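Local coordinates for protein sorting nexin-21 (PDB 4YMR) that binds membranes enriched in phosphatidylinositol 3-phosphate and phosphatidylinositol 4,5-bisphosphate and may act in intracellular trafficking, this chain being its C-terminal PXB/TPR domain, at residues Asn36-Gln41 with Leu54-Gly59; Leu15-Ser20 with Tyr27-Ala32. All coordinates share one frame; numbering follows the deposited sequence.

Contact 1: residues Asn36-Gln41 with Leu54-Gly59; sequences NAWQLQ and LLTLAG
Trp38 and Leu57 make the apolar half of this helix pair, Gln41 and Thr56 the polar half. Leu57 lays its CD2 methyl over one face of the indole, 3.9 Å from the centroid of the six-membered ring and 10° off the ring normal, a CH-pi contact. Its CG approaches the rim at Trp38 CZ3 (3.6 Å). The Thr56 methyl sits at the indole edge, near the ring plane, with Thr56 CG2 3.6 Å from Trp38 CB. Thr56 thus divides its branches: CG2, anti to the backbone N, faces the tryptophan, while OG1 turns to the amide of Gln41. The bond Gln41 NE2 to Thr56 OG1 is short and nearly straight (2.7 Å, 163°), and OG1 lies in the amide plane. OG1 also bonds to Arg52 O, one turn back on its own helix. The same NE2 reaches Ala37 O (3.2 Å) from well above the carbonyl plane, on the face opposite the one met by the backbone Gln41 N. Both bonds come from NE2 and lie near the amide plane, which should hold the rotation of the buried group. A leucine in place of Gln41 would probably leave Thr56 OG1 without its amide partner across the helices and Ala37 O without its second donor. The segments run roughly antiparallel, at 149° with axes 9.8 Å apart, as neighbouring helices do in tetratricopeptide-type helical arrays. Helix 27-43 meets helix 52-66 here; Leu15 of helix 12-24 packs on Ala37 and Thr56, Lys79 of helix 70-85 touches Trp38 and Leu57, and Phe96 of the second subunit packs on Leu57.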
ATOM      1  N   ASN A  36     -18.643  -5.647  -0.928  1.00 36.04           N
ATOM      2  CA  ASN A  36     -18.968  -4.329  -1.457  1.00 44.13           C
ATOM      3  C   ASN A  36     -17.767  -3.376  -1.501  1.00 41.97           C
ATOM      4  O   ASN A  36     -17.595  -2.651  -2.476  1.00 43.73           O
ATOM      5  CB  ASN A  36     -20.138  -3.728  -0.680  1.00 59.67           C
ATOM      6  CG  ASN A  36     -21.415  -4.532  -0.854  1.00 73.00           C
ATOM      7  OD1 ASN A  36     -21.736  -4.988  -1.959  1.00 72.34           O
ATOM      8  ND2 ASN A  36     -22.142  -4.727   0.239  1.00 77.41           N
ATOM      9  N   ALA A  37     -16.941  -3.386  -0.455  1.00 38.23           N
ATOM     10  CA  ALA A  37     -15.685  -2.643  -0.467  1.00 40.79           C
ATOM     11  C   ALA A  37     -14.793  -3.072  -1.634  1.00 42.78           C
ATOM     12  O   ALA A  37     -14.158  -2.236  -2.268  1.00 48.89           O
ATOM     13  CB  ALA A  37     -14.947  -2.812   0.852  1.00 39.78           C
ATOM     14  N   TRP A  38     -14.742  -4.372  -1.907  1.00 39.07           N
ATOM     15  CA  TRP A  38     -14.031  -4.877  -3.082  1.00 38.13           C
ATOM     16  C   TRP A  38     -14.568  -4.289  -4.397  1.00 46.71           C
ATOM     17  O   TRP A  38     -13.805  -3.801  -5.223  1.00 47.61           O
ATOM     18  CB  TRP A  38     -14.056  -6.407  -3.146  1.00 33.37           C
ATOM     19  CG  TRP A  38     -13.361  -6.905  -4.369  1.00 32.53           C
ATOM     20  CD1 TRP A  38     -13.941  -7.446  -5.481  1.00 31.52           C
ATOM     21  CD2 TRP A  38     -11.955  -6.840  -4.640  1.00 30.09           C
ATOM     22  NE1 TRP A  38     -12.980  -7.754  -6.409  1.00 35.20           N
ATOM     23  CE2 TRP A  38     -11.747  -7.390  -5.919  1.00 34.18           C
ATOM     24  CE3 TRP A  38     -10.840  -6.384  -3.919  1.00 28.79           C
ATOM     25  CZ2 TRP A  38     -10.487  -7.500  -6.490  1.00 29.68           C
ATOM     26  CZ3 TRP A  38      -9.588  -6.497  -4.482  1.00 28.24           C
ATOM     27  CH2 TRP A  38      -9.421  -7.042  -5.756  1.00 28.78           C
ATOM     28  N   GLN A  39     -15.883  -4.351  -4.578  1.00 51.27           N
ATOM     29  CA  GLN A  39     -16.572  -3.740  -5.719  1.00 53.15           C
ATOM     30  C   GLN A  39     -16.285  -2.235  -5.883  1.00 50.81           C
ATOM     31  O   GLN A  39     -15.981  -1.778  -6.989  1.00 49.43           O
ATOM     32  CB  GLN A  39     -18.086  -3.979  -5.610  1.00 62.71           C
ATOM     33  CG  GLN A  39     -18.945  -3.174  -6.589  1.00 63.88           C
ATOM     34  CD  GLN A  39     -18.894  -3.725  -7.997  1.00 60.48           C
ATOM     35  OE1 GLN A  39     -18.560  -4.891  -8.201  1.00 67.05           O
ATOM     36  NE2 GLN A  39     -19.228  -2.891  -8.977  1.00 61.09           N
ATOM     37  N   LEU A  40     -16.408  -1.472  -4.797  1.00 46.06           N
ATOM     38  CA  LEU A  40     -16.036  -0.056  -4.795  1.00 47.17           C
ATOM     39  C   LEU A  40     -14.642   0.161  -5.403  1.00 55.87           C
ATOM     40  O   LEU A  40     -14.476   0.918  -6.360  1.00 65.00           O
ATOM     41  CB  LEU A  40     -16.080   0.515  -3.368  1.00 41.41           C
ATOM     42  CG  LEU A  40     -17.443   0.719  -2.693  1.00 64.41           C
ATOM     43  CD1 LEU A  40     -17.289   0.809  -1.180  1.00 73.22           C
ATOM     44  CD2 LEU A  40     -18.163   1.961  -3.221  1.00 71.48           C
ATOM     45  N   GLN A  41     -13.651  -0.524  -4.844  1.00 50.29           N
ATOM     46  CA  GLN A  41     -12.261  -0.364  -5.251  1.00 49.08           C
ATOM     47  C   GLN A  41     -11.991  -0.761  -6.701  1.00 53.71           C
ATOM     48  O   GLN A  41     -11.198  -0.113  -7.381  1.00 56.28           O
ATOM     49  CB  GLN A  41     -11.339  -1.177  -4.329  1.00 39.64           C
ATOM     50  CG  GLN A  41     -11.431  -0.804  -2.856  1.00 39.44           C
ATOM     51  CD  GLN A  41     -10.566  -1.705  -1.979  1.00 44.78           C
ATOM     52  OE1 GLN A  41      -9.338  -1.622  -2.003  1.00 49.07           O
ATOM     53  NE2 GLN A  41     -11.209  -2.575  -1.210  1.00 42.23           N
ATOM     54  N   LEU A  54      -5.429  -5.947  -1.290  1.00 26.24           N
ATOM     55  CA  LEU A  54      -4.940  -7.160  -0.668  1.00 22.09           C
ATOM     56  C   LEU A  54      -5.593  -7.449   0.681  1.00 22.12           C
ATOM     57  O   LEU A  54      -5.913  -8.600   0.979  1.00 27.37           O
ATOM     58  CB  LEU A  54      -3.410  -7.116  -0.560  1.00 26.41           C
ATOM     59  CG  LEU A  54      -2.717  -7.239  -1.921  1.00 25.66           C
ATOM     60  CD1 LEU A  54      -1.213  -7.085  -1.756  1.00 27.56           C
ATOM     61  CD2 LEU A  54      -3.037  -8.584  -2.550  1.00 26.52           C
ATOM     62  N   LEU A  55      -5.792  -6.408   1.490  1.00 25.70           N
ATOM     63  CA  LEU A  55      -6.481  -6.566   2.769  1.00 25.14           C
ATOM     64  C   LEU A  55      -7.931  -7.021   2.558  1.00 23.42           C
ATOM     65  O   LEU A  55      -8.450  -7.872   3.284  1.00 23.79           O
ATOM     66  CB  LEU A  55      -6.464  -5.269   3.578  1.00 29.85           C
ATOM     67  CG  LEU A  55      -7.039  -5.455   4.983  1.00 25.82           C
ATOM     68  CD1 LEU A  55      -5.926  -5.847   5.937  1.00 28.02           C
ATOM     69  CD2 LEU A  55      -7.737  -4.213   5.464  1.00 28.75           C
ATOM     70  N   THR A  56      -8.577  -6.431   1.558  1.00 24.18           N
ATOM     71  CA  THR A  56      -9.921  -6.804   1.182  1.00 25.79           C
ATOM     72  C   THR A  56     -10.019  -8.268   0.764  1.00 23.21           C
ATOM     73  O   THR A  56     -10.891  -8.997   1.227  1.00 21.70           O
ATOM     74  CB  THR A  56     -10.411  -5.932   0.030  1.00 28.21           C
ATOM     75  OG1 THR A  56     -10.215  -4.556   0.367  1.00 27.91           O
ATOM     76  CG2 THR A  56     -11.869  -6.204  -0.250  1.00 19.78           C
ATOM     77  N   LEU A  57      -9.128  -8.688  -0.124  1.00 24.05           N
ATOM     78  CA  LEU A  57      -9.083 -10.075  -0.577  1.00 23.98           C
ATOM     79  C   LEU A  57      -8.748 -11.037   0.565  1.00 27.74           C
ATOM     80  O   LEU A  57      -9.246 -12.169   0.625  1.00 25.71           O
ATOM     81  CB  LEU A  57      -8.064 -10.217  -1.697  1.00 22.92           C
ATOM     82  CG  LEU A  57      -8.467  -9.579  -3.018  1.00 18.51           C
ATOM     83  CD1 LEU A  57      -7.266  -9.481  -3.943  1.00 21.30           C
ATOM     84  CD2 LEU A  57      -9.570 -10.380  -3.656  1.00 17.63           C
ATOM     85  N   ALA A  58      -7.905 -10.591   1.480  1.00 15.78           N
ATOM     86  CA  ALA A  58      -7.641 -11.427   2.641  1.00 26.49           C
ATOM     87  C   ALA A  58      -8.938 -11.598   3.465  1.00 21.22           C
ATOM     88  O   ALA A  58      -9.215 -12.683   3.971  1.00 25.18           O
ATOM     89  CB  ALA A  58      -6.478 -10.869   3.485  1.00 15.32           C
ATOM     90  N   GLY A  59      -9.732 -10.531   3.568  1.00 29.54           N
ATOM     91  CA  GLY A  59     -10.985 -10.570   4.299  1.00 22.33           C
ATOM     92  C   GLY A  59     -11.937 -11.559   3.664  1.00 23.80           C
ATOM     93  O   GLY A  59     -12.493 -12.440   4.338  1.00 18.45           O
TER

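Contact 2: residues Leu15-Ser20 with Tyr27-Ala32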
ATOM      1  N   LEU A  15     -14.221  -1.213   5.615  1.00 43.74           N
ATOM      2  CA  LEU A  15     -13.121  -2.118   5.947  1.00 37.20           C
ATOM      3  C   LEU A  15     -12.933  -2.240   7.453  1.00 44.14           C
ATOM      4  O   LEU A  15     -12.707  -3.336   7.966  1.00 48.88           O
ATOM      5  CB  LEU A  15     -11.817  -1.625   5.325  1.00 35.12           C
ATOM      6  CG  LEU A  15     -11.738  -1.550   3.807  1.00 35.07           C
ATOM      7  CD1 LEU A  15     -10.342  -1.100   3.409  1.00 42.98           C
ATOM      8  CD2 LEU A  15     -12.089  -2.900   3.174  1.00 27.23           C
ATOM      9  N   ARG A  16     -13.003  -1.099   8.140  1.00 47.92           N
ATOM     10  CA  ARG A  16     -12.968  -1.024   9.600  1.00 48.57           C
ATOM     11  C   ARG A  16     -14.001  -1.955  10.234  1.00 41.48           C
ATOM     12  O   ARG A  16     -13.659  -2.805  11.049  1.00 45.48           O
ATOM     13  CB  ARG A  16     -13.212   0.422  10.075  1.00 61.06           C
ATOM     14  CG  ARG A  16     -11.957   1.297  10.187  1.00 80.58           C
ATOM     15  CD  ARG A  16     -12.298   2.789  10.377  1.00 95.13           C
ATOM     16  NE  ARG A  16     -11.417   3.651   9.584  1.00 99.27           N
ATOM     17  CZ  ARG A  16     -11.762   4.832   9.075  1.00 98.78           C
ATOM     18  NH1 ARG A  16     -12.978   5.324   9.274  1.00 95.89           N
ATOM     19  NH2 ARG A  16     -10.881   5.521   8.361  1.00 98.97           N
ATOM     20  N   ARG A  17     -15.266  -1.779   9.860  1.00 44.12           N
ATOM     21  CA  ARG A  17     -16.339  -2.624  10.372  1.00 50.00           C
ATOM     22  C   ARG A  17     -16.155  -4.090   9.939  1.00 44.86           C
ATOM     23  O   ARG A  17     -16.271  -4.993  10.765  1.00 42.97           O
ATOM     24  CB  ARG A  17     -17.730  -2.078   9.992  1.00 58.13           C
ATOM     25  CG  ARG A  17     -18.905  -2.913  10.535  1.00 72.21           C
ATOM     26  CD  ARG A  17     -19.814  -2.131  11.493  1.00 83.04           C
ATOM     27  NE  ARG A  17     -21.018  -2.887  11.856  1.00 87.36           N
ATOM     28  CZ  ARG A  17     -21.178  -3.572  12.989  1.00 84.85           C
ATOM     29  NH1 ARG A  17     -20.211  -3.599  13.895  1.00 84.55           N
ATOM     30  NH2 ARG A  17     -22.309  -4.230  13.218  1.00 80.29           N
ATOM     31  N   ALA A  18     -15.837  -4.326   8.666  1.00 39.86           N
ATOM     32  CA  ALA A  18     -15.596  -5.690   8.199  1.00 35.86           C
ATOM     33  C   ALA A  18     -14.481  -6.352   9.009  1.00 38.11           C
ATOM     34  O   ALA A  18     -14.575  -7.531   9.358  1.00 36.46           O
ATOM     35  CB  ALA A  18     -15.285  -5.723   6.693  1.00 25.73           C
ATOM     36  N   GLN A  19     -13.441  -5.586   9.328  1.00 36.39           N
ATOM     37  CA  GLN A  19     -12.340  -6.121  10.122  1.00 35.91           C
ATOM     38  C   GLN A  19     -12.758  -6.513  11.547  1.00 34.42           C
ATOM     39  O   GLN A  19     -12.381  -7.577  12.031  1.00 42.85           O
ATOM     40  CB  GLN A  19     -11.148  -5.169  10.163  1.00 34.42           C
ATOM     41  CG  GLN A  19      -9.929  -5.775  10.864  1.00 38.82           C
ATOM     42  CD  GLN A  19      -8.961  -4.729  11.386  1.00 47.82           C
ATOM     43  OE1 GLN A  19      -9.361  -3.624  11.780  1.00 46.40           O
ATOM     44  NE2 GLN A  19      -7.675  -5.073  11.397  1.00 49.66           N
ATOM     45  N   SER A  20     -13.552  -5.683  12.212  1.00 34.47           N
ATOM     46  CA  SER A  20     -13.947  -6.003  13.586  1.00 43.17           C
ATOM     47  C   SER A  20     -14.863  -7.217  13.614  1.00 39.97           C
ATOM     48  O   SER A  20     -14.682  -8.123  14.427  1.00 45.51           O
ATOM     49  CB  SER A  20     -14.584  -4.803  14.307  1.00 47.77           C
ATOM     50  OG  SER A  20     -15.773  -4.369  13.675  1.00 60.89           O
ATOM     51  N   TYR A  27     -18.500 -14.159  10.496  1.00 29.66           N
ATOM     52  CA  TYR A  27     -18.001 -14.274   9.126  1.00 32.41           C
ATOM     53  C   TYR A  27     -19.023 -13.937   8.044  1.00 30.52           C
ATOM     54  O   TYR A  27     -18.694 -13.230   7.096  1.00 38.87           O
ATOM     55  CB  TYR A  27     -17.349 -15.639   8.887  1.00 32.19           C
ATOM     56  CG  TYR A  27     -16.202 -15.857   9.840  1.00 37.02           C
ATOM     57  CD1 TYR A  27     -15.063 -15.068   9.760  1.00 28.50           C
ATOM     58  CD2 TYR A  27     -16.273 -16.818  10.850  1.00 33.11           C
ATOM     59  CE1 TYR A  27     -14.017 -15.233  10.636  1.00 31.01           C
ATOM     60  CE2 TYR A  27     -15.223 -17.003  11.739  1.00 25.00           C
ATOM     61  CZ  TYR A  27     -14.090 -16.202  11.627  1.00 35.81           C
ATOM     62  OH  TYR A  27     -13.026 -16.347  12.502  1.00 39.73           O
ATOM     63  N   ARG A  28     -20.257 -14.410   8.200  1.00 31.48           N
ATOM     64  CA  ARG A  28     -21.307 -14.127   7.228  1.00 36.01           C
ATOM     65  C   ARG A  28     -21.667 -12.636   7.168  1.00 45.72           C
ATOM     66  O   ARG A  28     -21.862 -12.087   6.074  1.00 44.01           O
ATOM     67  CB  ARG A  28     -22.541 -15.005   7.473  1.00 38.71           C
ATOM     68  CG  ARG A  28     -23.560 -14.969   6.342  1.00 41.61           C
ATOM     69  CD  ARG A  28     -24.368 -16.270   6.267  1.00 62.21           C
ATOM     70  NE  ARG A  28     -23.597 -17.373   5.696  1.00 70.00           N
ATOM     71  CZ  ARG A  28     -23.327 -17.497   4.400  1.00 74.50           C
ATOM     72  NH1 ARG A  28     -23.762 -16.589   3.543  1.00 84.16           N
ATOM     73  NH2 ARG A  28     -22.620 -18.525   3.961  1.00 75.73           N
ATOM     74  N   GLU A  29     -21.734 -11.981   8.328  1.00 49.19           N
ATOM     75  CA  GLU A  29     -21.952 -10.528   8.380  1.00 43.41           C
ATOM     76  C   GLU A  29     -20.781  -9.792   7.728  1.00 40.77           C
ATOM     77  O   GLU A  29     -20.978  -8.862   6.951  1.00 46.26           O
ATOM     78  CB  GLU A  29     -22.148 -10.046   9.830  1.00 57.14           C
ATOM     79  CG  GLU A  29     -23.074  -8.824   9.985  1.00 70.33           C
ATOM     80  CD  GLU A  29     -23.320  -8.424  11.448  1.00 77.77           C
ATOM     81  OE1 GLU A  29     -23.244  -9.297  12.347  1.00 69.89           O
ATOM     82  OE2 GLU A  29     -23.587  -7.224  11.695  1.00 83.65           O
ATOM     83  N   ALA A  30     -19.561 -10.228   8.043  1.00 41.14           N
ATOM     84  CA  ALA A  30     -18.339  -9.609   7.519  1.00 35.56           C
ATOM     85  C   ALA A  30     -18.224  -9.713   5.998  1.00 32.81           C
ATOM     86  O   ALA A  30     -17.777  -8.773   5.349  1.00 30.20           O
ATOM     87  CB  ALA A  30     -17.106 -10.209   8.182  1.00 27.28           C
ATOM     88  N   LEU A  31     -18.639 -10.854   5.440  1.00 26.68           N
ATOM     89  CA  LEU A  31     -18.424 -11.143   4.021  1.00 26.10           C
ATOM     90  C   LEU A  31     -19.005 -10.080   3.083  1.00 34.00           C
ATOM     91  O   LEU A  31     -18.307  -9.576   2.203  1.00 31.00           O
ATOM     92  CB  LEU A  31     -18.958 -12.527   3.652  1.00 30.79           C
ATOM     93  CG  LEU A  31     -18.807 -12.949   2.183  1.00 30.59           C
ATOM     94  CD1 LEU A  31     -17.353 -13.173   1.833  1.00 30.48           C
ATOM     95  CD2 LEU A  31     -19.647 -14.192   1.881  1.00 28.85           C
ATOM     96  N   ALA A  32     -20.278  -9.749   3.285  1.00 33.98           N
ATOM     97  CA  ALA A  32     -20.964  -8.734   2.498  1.00 37.47           C
ATOM     98  C   ALA A  32     -20.215  -7.390   2.503  1.00 44.14           C
ATOM     99  O   ALA A  32     -20.067  -6.748   1.461  1.00 49.02           O
ATOM    100  CB  ALA A  32     -22.402  -8.568   2.987  1.00 27.96           C
TER
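Ala18 and Ala30 stand where these two segments come closest, their CA atoms 4.8 Å apart. The methyls do not meet head-on: each lies beside the other helix's backbone, Ala30 CB 3.9 Å from Ala18 O and Ala18 CB 4.2 Å from Ala30 O. With a single carbon on each side, little separates one backbone from the other. Ala18 O is not left to this apolar neighbour, for it accepts a hydrogen bond from Thr22 OG1 a turn further along helix 12-24. Two successive helices, 12-24 and 27-43, joined by a very short turn and packed through small residues, form a helical hairpin, the kind of arrangement found in tetratricopeptide folds and consistent with the PXB/TPR domain of this chain. Beyond the alanines, the ends of Arg17 and Glu29 approach each other along the exposed margin. Arg17 leaves its helix with CG anti to the backbone N (chi1 -179°) and bends at chi2, which brings the guanidinium across the groove; the Glu29 chain stays extended beyond CG. The two flat groups are turned 80° apart, and Glu29 OE2 approaches Arg17 NH2 obliquely at 3.6 Å, well out of the guanidinium plane. The salt bridge is therefore a loose pairing of charges rather than a directed bond, and at this exposed place solvent is likely to weaken it further. Leu33 of helix 27-43 touches the arginine side chain, and Leu21 of helix 12-24 touches both Glu29 and Ala30. On the inner side, Trp34 packs on Ala18 and Cys63 of helix 52-66 on Ala30.

Both contacts use helix 27-43: contact 2 joins it to helix 12-24 before it, contact 1 to helix 52-66 after it, so three consecutive helices are packed in series. Contact 1 is buried, about 10 Å from the chain's centre, and combines an aromatic face with a directed amide-hydroxyl bond. Contact 2, about 19 Å from that centre, is only partly buried; close backbones replace large side chains, and its polar pair is an undirected surface charge pairing. Their centres lie about 10 Å apart, and Leu15, in a segment of contact 2, is where the two meet. Both segment sets also touch the second subunit of the domain-swapped assembly.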